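Local coordinates for protein alkylpurine DNA glycosylase AlkC (Pseudomonas fluorescens, PDB 5VHV) that excises alkylated purine bases from damaged DNA as a base excision repair glycosylase that works without flipping the damaged nucleotide out of the helix, at residues E206-L209 against S210-G214; H228-R231 against S232-K235; W215-N219 against P220-W224. All coordinates share one frame; numbering follows the deposited sequence.

Interaction 1: E206-L209 against S210-G214; sequences EWVL and SLIEG
Ser210 begins the last turn of the alpha-helix 205-213, its backbone N bonded to Glu206 O at 2.9 Å in the i to i+4 pattern that builds the helix. A small serine suits this exposed position, where its OG is hydrogen-bonded to Arg240 of helix 239-244, further along the chain. Leu211 N continues the pattern to Trp207 O, and the two side chains run the same way, one turn apart. Both have CG anti to the backbone N (chi1 -174° in Trp207), which sets the indole beside the leucine so that Leu211 CD2 meets Trp207 CZ3 at 3.7 Å, while Leu211 CB lies over one ring face. The pair also packs on helix 187-201, and the indole NE1 is bonded to Glu172. Ile212 pairs in the same fashion with Val208 on a buried side: both are beta-branched, and Val208 CG1 touches Ile212 CD1 at 3.7 Å. Their buried methyls suit the interior between helices of this alpha-helical DNA alkylation repair domain. Glu213, near the helix end, has its carboxylate in a salt bridge with Arg240 through OE1. Its side chain runs beside the preceding turn, Glu213 CG lying 3.1 Å from Leu209 O, the same oxygen that accepts Glu213 N at 2.9 Å.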
loop_
_atom_site.group_PDB
_atom_site.type_symbol
_atom_site.label_atom_id
_atom_site.label_comp_id
_atom_site.label_asym_id
_atom_site.label_seq_id
_atom_site.Cartn_x
_atom_site.Cartn_y
_atom_site.Cartn_z
ATOM N N GLU A 206 -1.846 18.097 8.236
ATOM C CA GLU A 206 -0.954 19.186 8.629
ATOM C C GLU A 206 0.263 18.666 9.368
ATOM O O GLU A 206 1.348 19.253 9.266
ATOM C CB GLU A 206 -1.699 20.192 9.505
ATOM C CG GLU A 206 -2.819 20.923 8.779
ATOM C CD GLU A 206 -3.644 21.814 9.694
ATOM O OE1 GLU A 206 -3.577 21.639 10.928
ATOM O OE2 GLU A 206 -4.362 22.694 9.173
ATOM N N TRP A 207 0.106 17.574 10.114
ATOM C CA TRP A 207 1.241 17.005 10.831
ATOM C C TRP A 207 2.297 16.494 9.861
ATOM O O TRP A 207 3.498 16.721 10.061
ATOM C CB TRP A 207 0.773 15.881 11.755
ATOM C CG TRP A 207 1.858 15.353 12.627
ATOM C CD1 TRP A 207 2.149 15.752 13.907
ATOM C CD2 TRP A 207 2.798 14.322 12.306
ATOM N NE1 TRP A 207 3.211 15.034 14.391
ATOM C CE2 TRP A 207 3.635 14.156 13.429
ATOM C CE3 TRP A 207 3.020 13.532 11.178
ATOM C CZ2 TRP A 207 4.680 13.234 13.451
ATOM C CZ3 TRP A 207 4.059 12.615 11.201
ATOM C CH2 TRP A 207 4.874 12.475 12.337
ATOM N N VAL A 208 1.870 15.802 8.802
ATOM C CA VAL A 208 2.808 15.326 7.789
ATOM C C VAL A 208 3.444 16.504 7.055
ATOM O O VAL A 208 4.647 16.496 6.774
ATOM C CB VAL A 208 2.093 14.381 6.808
ATOM C CG1 VAL A 208 3.008 14.006 5.647
ATOM C CG2 VAL A 208 1.565 13.134 7.516
ATOM N N LEU A 209 2.650 17.520 6.715
ATOM C CA LEU A 209 3.185 18.671 5.997
ATOM C C LEU A 209 4.232 19.388 6.834
ATOM O O LEU A 209 5.319 19.717 6.346
ATOM C CB LEU A 209 2.056 19.628 5.610
ATOM C CG LEU A 209 1.106 19.075 4.543
ATOM C CD1 LEU A 209 -0.223 19.860 4.567
ATOM C CD2 LEU A 209 1.744 19.135 3.161
ATOM N N SER A 210 3.930 19.621 8.109
ATOM C CA SER A 210 4.906 20.249 8.985
ATOM C C SER A 210 6.166 19.399 9.099
ATOM O O SER A 210 7.287 19.929 9.071
ATOM C CB SER A 210 4.287 20.497 10.359
ATOM O OG SER A 210 3.300 21.511 10.286
ATOM N N LEU A 211 6.001 18.081 9.248
ATOM C CA LEU A 211 7.151 17.187 9.340
ATOM C C LEU A 211 8.052 17.333 8.125
ATOM O O LEU A 211 9.258 17.572 8.254
ATOM C CB LEU A 211 6.675 15.736 9.464
ATOM C CG LEU A 211 7.763 14.677 9.693
ATOM C CD1 LEU A 211 8.290 14.756 11.134
ATOM C CD2 LEU A 211 7.253 13.266 9.374
ATOM N N ILE A 212 7.479 17.197 6.927
ATOM C CA ILE A 212 8.300 17.189 5.726
ATOM C C ILE A 212 8.847 18.584 5.431
ATOM O O ILE A 212 9.928 18.732 4.841
ATOM C CB ILE A 212 7.487 16.578 4.568
ATOM C CG1 ILE A 212 7.128 15.128 4.894
ATOM C CG2 ILE A 212 8.272 16.631 3.279
ATOM C CD1 ILE A 212 6.252 14.450 3.824
ATOM N N GLU A 213 8.169 19.631 5.895
ATOM C CA GLU A 213 8.748 20.960 5.785
ATOM C C GLU A 213 10.029 21.103 6.612
ATOM O O GLU A 213 10.786 22.053 6.399
ATOM C CB GLU A 213 7.703 22.006 6.193
ATOM C CG GLU A 213 6.641 22.196 5.103
ATOM C CD GLU A 213 5.428 22.976 5.552
ATOM O OE1 GLU A 213 5.348 23.354 6.740
ATOM O OE2 GLU A 213 4.541 23.197 4.698
ATOM N N GLY A 214 10.287 20.187 7.545
ATOM C CA GLY A 214 11.527 20.177 8.295
ATOM C C GLY A 214 12.600 19.281 7.711
ATOM O O GLY A 214 13.713 19.217 8.242
#

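Interaction 2: H228-R231 against S232-K235; sequences HALR and SLIK
Leu230 O accepts the backbone N of Ile234 at 2.8 Å, with the donor almost straight out from the carbonyl, and so opens the short helix 231-235, for which Leu230 holds the N-cap position. The next bond, Lys235 N to Arg231 O, is longer at 3.2 Å, its donor lying above the carbonyl plane. Between the two helices a water repairs the break: it donates to Ala229 O at 2.8 Å and accepts from Leu233 N at 3.1 Å. Arg231 reaches back across the junction. Its CG sits between the backbone N and the carbonyl carbon (chi1 68°), and the extended chain beyond lets NH1 meet His228 O at 3.0 Å, an oxygen within the guanidinium plane. Asn195 also accepts from NH1, as Asn198 pairs with Ser232 OG, so helix 187-201 serves both side chains. Shortening Arg231 to an alanine would probably leave His228 O and Asn195 OD1 without the NH1 donor they share. Leucine and isoleucine suit the buried side: Leu230 CB lies 4.0 Å from Ile234 CD1. At the break between the helices, a water and a guanidinium thus supply donors to carbonyls at the end of helix 220-229, close to the bound DNA.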
loop_
_atom_site.group_PDB
_atom_site.type_symbol
_atom_site.label_atom_id
_atom_site.label_comp_id
_atom_site.label_asym_id
_atom_site.label_seq_id
_atom_site.Cartn_x
_atom_site.Cartn_y
_atom_site.Cartn_z
ATOM N N HIS A 228 6.148 10.619 -2.568
ATOM C CA HIS A 228 5.177 9.537 -2.487
ATOM C C HIS A 228 4.355 9.585 -1.205
ATOM O O HIS A 228 3.202 9.160 -1.213
ATOM C CB HIS A 228 5.915 8.218 -2.684
ATOM C CG HIS A 228 6.449 8.096 -4.072
ATOM N ND1 HIS A 228 5.721 7.533 -5.099
ATOM C CD2 HIS A 228 7.591 8.564 -4.630
ATOM C CE1 HIS A 228 6.419 7.608 -6.220
ATOM N NE2 HIS A 228 7.553 8.236 -5.964
ATOM N N ALA A 229 4.909 10.150 -0.134
ATOM C CA ALA A 229 4.156 10.383 1.092
ATOM C C ALA A 229 3.024 11.367 0.850
ATOM O O ALA A 229 1.935 11.230 1.414
ATOM C CB ALA A 229 5.091 10.942 2.168
ATOM N N LEU A 230 3.293 12.396 0.049
ATOM C CA LEU A 230 2.375 13.497 -0.170
ATOM C C LEU A 230 1.462 13.271 -1.365
ATOM O O LEU A 230 0.706 14.176 -1.730
ATOM C CB LEU A 230 3.157 14.792 -0.373
ATOM C CG LEU A 230 3.931 15.313 0.850
ATOM C CD1 LEU A 230 4.882 16.441 0.485
ATOM C CD2 LEU A 230 2.957 15.756 1.926
ATOM N N ARG A 231 1.470 12.074 -1.942
ATOM C CA ARG A 231 0.795 11.877 -3.227
ATOM C C ARG A 231 -0.701 12.149 -3.155
ATOM O O ARG A 231 -1.280 12.634 -4.136
ATOM C CB ARG A 231 1.065 10.471 -3.741
ATOM C CG ARG A 231 0.425 9.317 -2.933
ATOM C CD ARG A 231 1.005 8.026 -3.462
ATOM N NE ARG A 231 0.405 6.801 -2.964
ATOM C CZ ARG A 231 0.861 6.085 -1.941
ATOM N NH1 ARG A 231 1.889 6.501 -1.228
ATOM N NH2 ARG A 231 0.289 4.928 -1.652
ATOM N N SER A 232 -1.354 11.833 -2.031
ATOM C CA SER A 232 -2.785 12.097 -1.932
ATOM C C SER A 232 -3.040 13.591 -1.785
ATOM O O SER A 232 -3.922 14.152 -2.445
ATOM C CB SER A 232 -3.393 11.312 -0.758
ATOM O OG SER A 232 -3.209 9.911 -0.931
ATOM N N LEU A 233 -2.245 14.269 -0.961
ATOM C CA LEU A 233 -2.426 15.711 -0.807
ATOM C C LEU A 233 -2.120 16.452 -2.105
ATOM O O LEU A 233 -2.776 17.455 -2.408
ATOM C CB LEU A 233 -1.552 16.238 0.329
ATOM C CG LEU A 233 -1.882 15.675 1.723
ATOM C CD1 LEU A 233 -0.981 16.278 2.809
ATOM C CD2 LEU A 233 -3.335 15.922 2.076
ATOM N N ILE A 234 -1.159 15.963 -2.884
ATOM C CA ILE A 234 -0.859 16.594 -4.169
ATOM C C ILE A 234 -2.057 16.486 -5.105
ATOM O O ILE A 234 -2.405 17.450 -5.796
ATOM C CB ILE A 234 0.410 15.974 -4.790
ATOM C CG1 ILE A 234 1.649 16.423 -4.001
ATOM C CG2 ILE A 234 0.580 16.366 -6.288
ATOM C CD1 ILE A 234 2.852 15.583 -4.259
ATOM N N LYS A 235 -2.680 15.305 -5.164
ATOM C CA LYS A 235 -3.868 15.129 -5.994
ATOM C C LYS A 235 -5.007 16.027 -5.534
ATOM O O LYS A 235 -5.791 16.515 -6.360
ATOM C CB LYS A 235 -4.290 13.655 -5.982
ATOM C CG LYS A 235 -3.422 12.789 -6.878
ATOM C CD LYS A 235 -3.965 11.379 -7.019
ATOM C CE LYS A 235 -3.856 10.621 -5.693
ATOM N NZ LYS A 235 -4.341 9.198 -5.845
HETATM O O HOH W 1 -0.588 12.377 0.828
#

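Interaction 3: W215-N219 against P220-W224; sequences WNLEN and PHTAW
Asn219 OD1 is gripped by two backbone N-H groups, those of His221 at 2.9 Å and Thr222 at 3.4 Å, both weak bonds, in an asparagine N-cap of helix 220-229. Its chi1 of -175° turns the carboxamide away from the backbone N and toward the first turn, where N-H groups lack a preceding carbonyl to bind. Asparagine suits the place because its short side chain carries an acceptor that just reaches these groups. Its main-chain O takes the first regular helical bond, from Ala223 N at 2.9 Å, with the donor almost in line with the carbonyl. Pro220 fits the first helical position, having no N-H to satisfy. The chain arrives by a type I beta turn, Asn216 to Asn219, within which Asn216 OD1 accepts Glu218 N at 3.0 Å, an Asx turn whose donor stands above the carboxamide plane. Thr222 is buried between cap and loop: its OG1 is hydrogen-bonded to Lys182 O and lies across the Asn219 side chain, while its methyl turns to the loop. The Leu217 and Thr222 side chains cross at about a right angle, with Leu217 CD2 near that methyl, and Leu217 O rests 3.4 Å from Ala223 CB, where a small side chain suits the close approach of the loop. Trp215, which also packs on Leu197 of helix 187-201, meets the same threonine at a slant, Trp215 CE3 standing 3.3 Å from Thr222 CG2.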
loop_
_atom_site.group_PDB
_atom_site.type_symbol
_atom_site.label_atom_id
_atom_site.label_comp_id
_atom_site.label_asym_id
_atom_site.label_seq_id
_atom_site.Cartn_x
_atom_site.Cartn_y
_atom_site.Cartn_z
ATOM N N TRP A 215 12.303 18.604 6.611
ATOM C CA TRP A 215 13.209 17.635 6.016
ATOM C C TRP A 215 14.153 18.305 5.030
ATOM O O TRP A 215 13.873 19.372 4.479
ATOM C CB TRP A 215 12.426 16.550 5.282
ATOM C CG TRP A 215 11.847 15.513 6.126
ATOM C CD1 TRP A 215 11.831 15.451 7.491
ATOM C CD2 TRP A 215 11.178 14.350 5.654
ATOM N NE1 TRP A 215 11.190 14.297 7.897
ATOM C CE2 TRP A 215 10.778 13.609 6.782
ATOM C CE3 TRP A 215 10.892 13.852 4.377
ATOM C CZ2 TRP A 215 10.100 12.399 6.673
ATOM C CZ3 TRP A 215 10.209 12.658 4.267
ATOM C CH2 TRP A 215 9.819 11.942 5.411
ATOM N N ASN A 216 15.284 17.649 4.800
ATOM C CA ASN A 216 16.240 18.091 3.793
ATOM C C ASN A 216 15.947 17.342 2.503
ATOM O O ASN A 216 16.320 16.172 2.345
ATOM C CB ASN A 216 17.668 17.847 4.249
ATOM C CG ASN A 216 18.656 18.015 3.118
ATOM O OD1 ASN A 216 18.432 18.805 2.209
ATOM N ND2 ASN A 216 19.737 17.248 3.153
ATOM N N LEU A 217 15.280 18.014 1.572
ATOM C CA LEU A 217 14.879 17.352 0.345
ATOM C C LEU A 217 15.971 17.378 -0.714
ATOM O O LEU A 217 15.737 16.914 -1.834
ATOM C CB LEU A 217 13.587 17.972 -0.184
ATOM C CG LEU A 217 12.397 17.909 0.779
ATOM C CD1 LEU A 217 11.124 18.366 0.079
ATOM C CD2 LEU A 217 12.195 16.522 1.408
ATOM N N GLU A 218 17.162 17.891 -0.385
ATOM C CA GLU A 218 18.309 17.729 -1.269
ATOM C C GLU A 218 18.848 16.305 -1.226
ATOM O O GLU A 218 19.560 15.894 -2.145
ATOM C CB GLU A 218 19.409 18.728 -0.899
ATOM C CG GLU A 218 18.948 20.177 -0.921
ATOM C CD GLU A 218 18.612 20.658 -2.318
ATOM O OE1 GLU A 218 19.182 20.111 -3.288
ATOM O OE2 GLU A 218 17.779 21.580 -2.449
ATOM N N ASN A 219 18.518 15.545 -0.190
ATOM C CA ASN A 219 18.813 14.120 -0.173
ATOM C C ASN A 219 17.820 13.397 -1.074
ATOM O O ASN A 219 16.622 13.411 -0.782
ATOM C CB ASN A 219 18.722 13.572 1.248
ATOM C CG ASN A 219 19.128 12.112 1.338
ATOM O OD1 ASN A 219 18.629 11.268 0.593
ATOM N ND2 ASN A 219 20.046 11.808 2.248
ATOM N N PRO A 220 18.260 12.754 -2.161
ATOM C CA PRO A 220 17.286 12.212 -3.125
ATOM C C PRO A 220 16.426 11.092 -2.559
ATOM O O PRO A 220 15.284 10.918 -3.011
ATOM C CB PRO A 220 18.165 11.729 -4.285
ATOM C CG PRO A 220 19.519 11.545 -3.692
ATOM C CD PRO A 220 19.651 12.551 -2.602
ATOM N N HIS A 221 16.927 10.342 -1.579
ATOM C CA HIS A 221 16.099 9.330 -0.925
ATOM C C HIS A 221 14.956 9.982 -0.162
ATOM O O HIS A 221 13.804 9.543 -0.247
ATOM C CB HIS A 221 16.954 8.488 0.021
ATOM C CG HIS A 221 17.912 7.582 -0.678
ATOM N ND1 HIS A 221 17.755 7.211 -1.996
ATOM C CD2 HIS A 221 19.040 6.968 -0.244
ATOM C CE1 HIS A 221 18.747 6.414 -2.346
ATOM N NE2 HIS A 221 19.537 6.247 -1.300
ATOM N N THR A 222 15.266 11.039 0.586
ATOM C CA THR A 222 14.254 11.754 1.349
ATOM C C THR A 222 13.275 12.471 0.422
ATOM O O THR A 222 12.064 12.465 0.666
ATOM C CB THR A 222 14.956 12.732 2.304
ATOM O OG1 THR A 222 15.959 12.028 3.057
ATOM C CG2 THR A 222 13.953 13.388 3.263
ATOM N N ALA A 223 13.780 13.084 -0.657
ATOM C CA ALA A 223 12.895 13.716 -1.638
ATOM C C ALA A 223 11.908 12.707 -2.225
ATOM O O ALA A 223 10.724 13.014 -2.407
ATOM C CB ALA A 223 13.708 14.360 -2.758
ATOM N N TRP A 224 12.383 11.501 -2.542
ATOM C CA TRP A 224 11.498 10.491 -3.112
ATOM C C TRP A 224 10.420 10.094 -2.113
ATOM O O TRP A 224 9.227 10.006 -2.462
ATOM C CB TRP A 224 12.305 9.261 -3.539
ATOM C CG TRP A 224 11.480 8.214 -4.245
ATOM C CD1 TRP A 224 11.348 8.046 -5.602
ATOM C CD2 TRP A 224 10.677 7.182 -3.637
ATOM N NE1 TRP A 224 10.512 6.982 -5.869
ATOM C CE2 TRP A 224 10.084 6.439 -4.681
ATOM C CE3 TRP A 224 10.407 6.816 -2.316
ATOM C CZ2 TRP A 224 9.244 5.341 -4.436
ATOM C CZ3 TRP A 224 9.546 5.737 -2.072
ATOM C CH2 TRP A 224 8.982 5.016 -3.127
#

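How the interactions relate
The three contacts follow the chain in the order interaction 1, interaction 3, interaction 2, all in the helical DNA alkylation repair region and with centres 12 to 15 Å apart. Interaction 1 lies on helix 205-213; interaction 3 is the loop and capped start of helix 220-229; interaction 2 is that helix's end and the step into helix 231-235. Interaction 3 follows directly on interaction 1 and shares helix 220-229 with interaction 2, whereas interactions 1 and 2 meet through space, Leu209 CD2 packing 3.8 Å from Leu230 CD2. The chain therefore doubles back, bringing two successive helices together on a shared apolar face. Of the three, interaction 2 comes nearest the bound DNA, about 4 Å at its nearest atom, against about 12 Å for interaction 1.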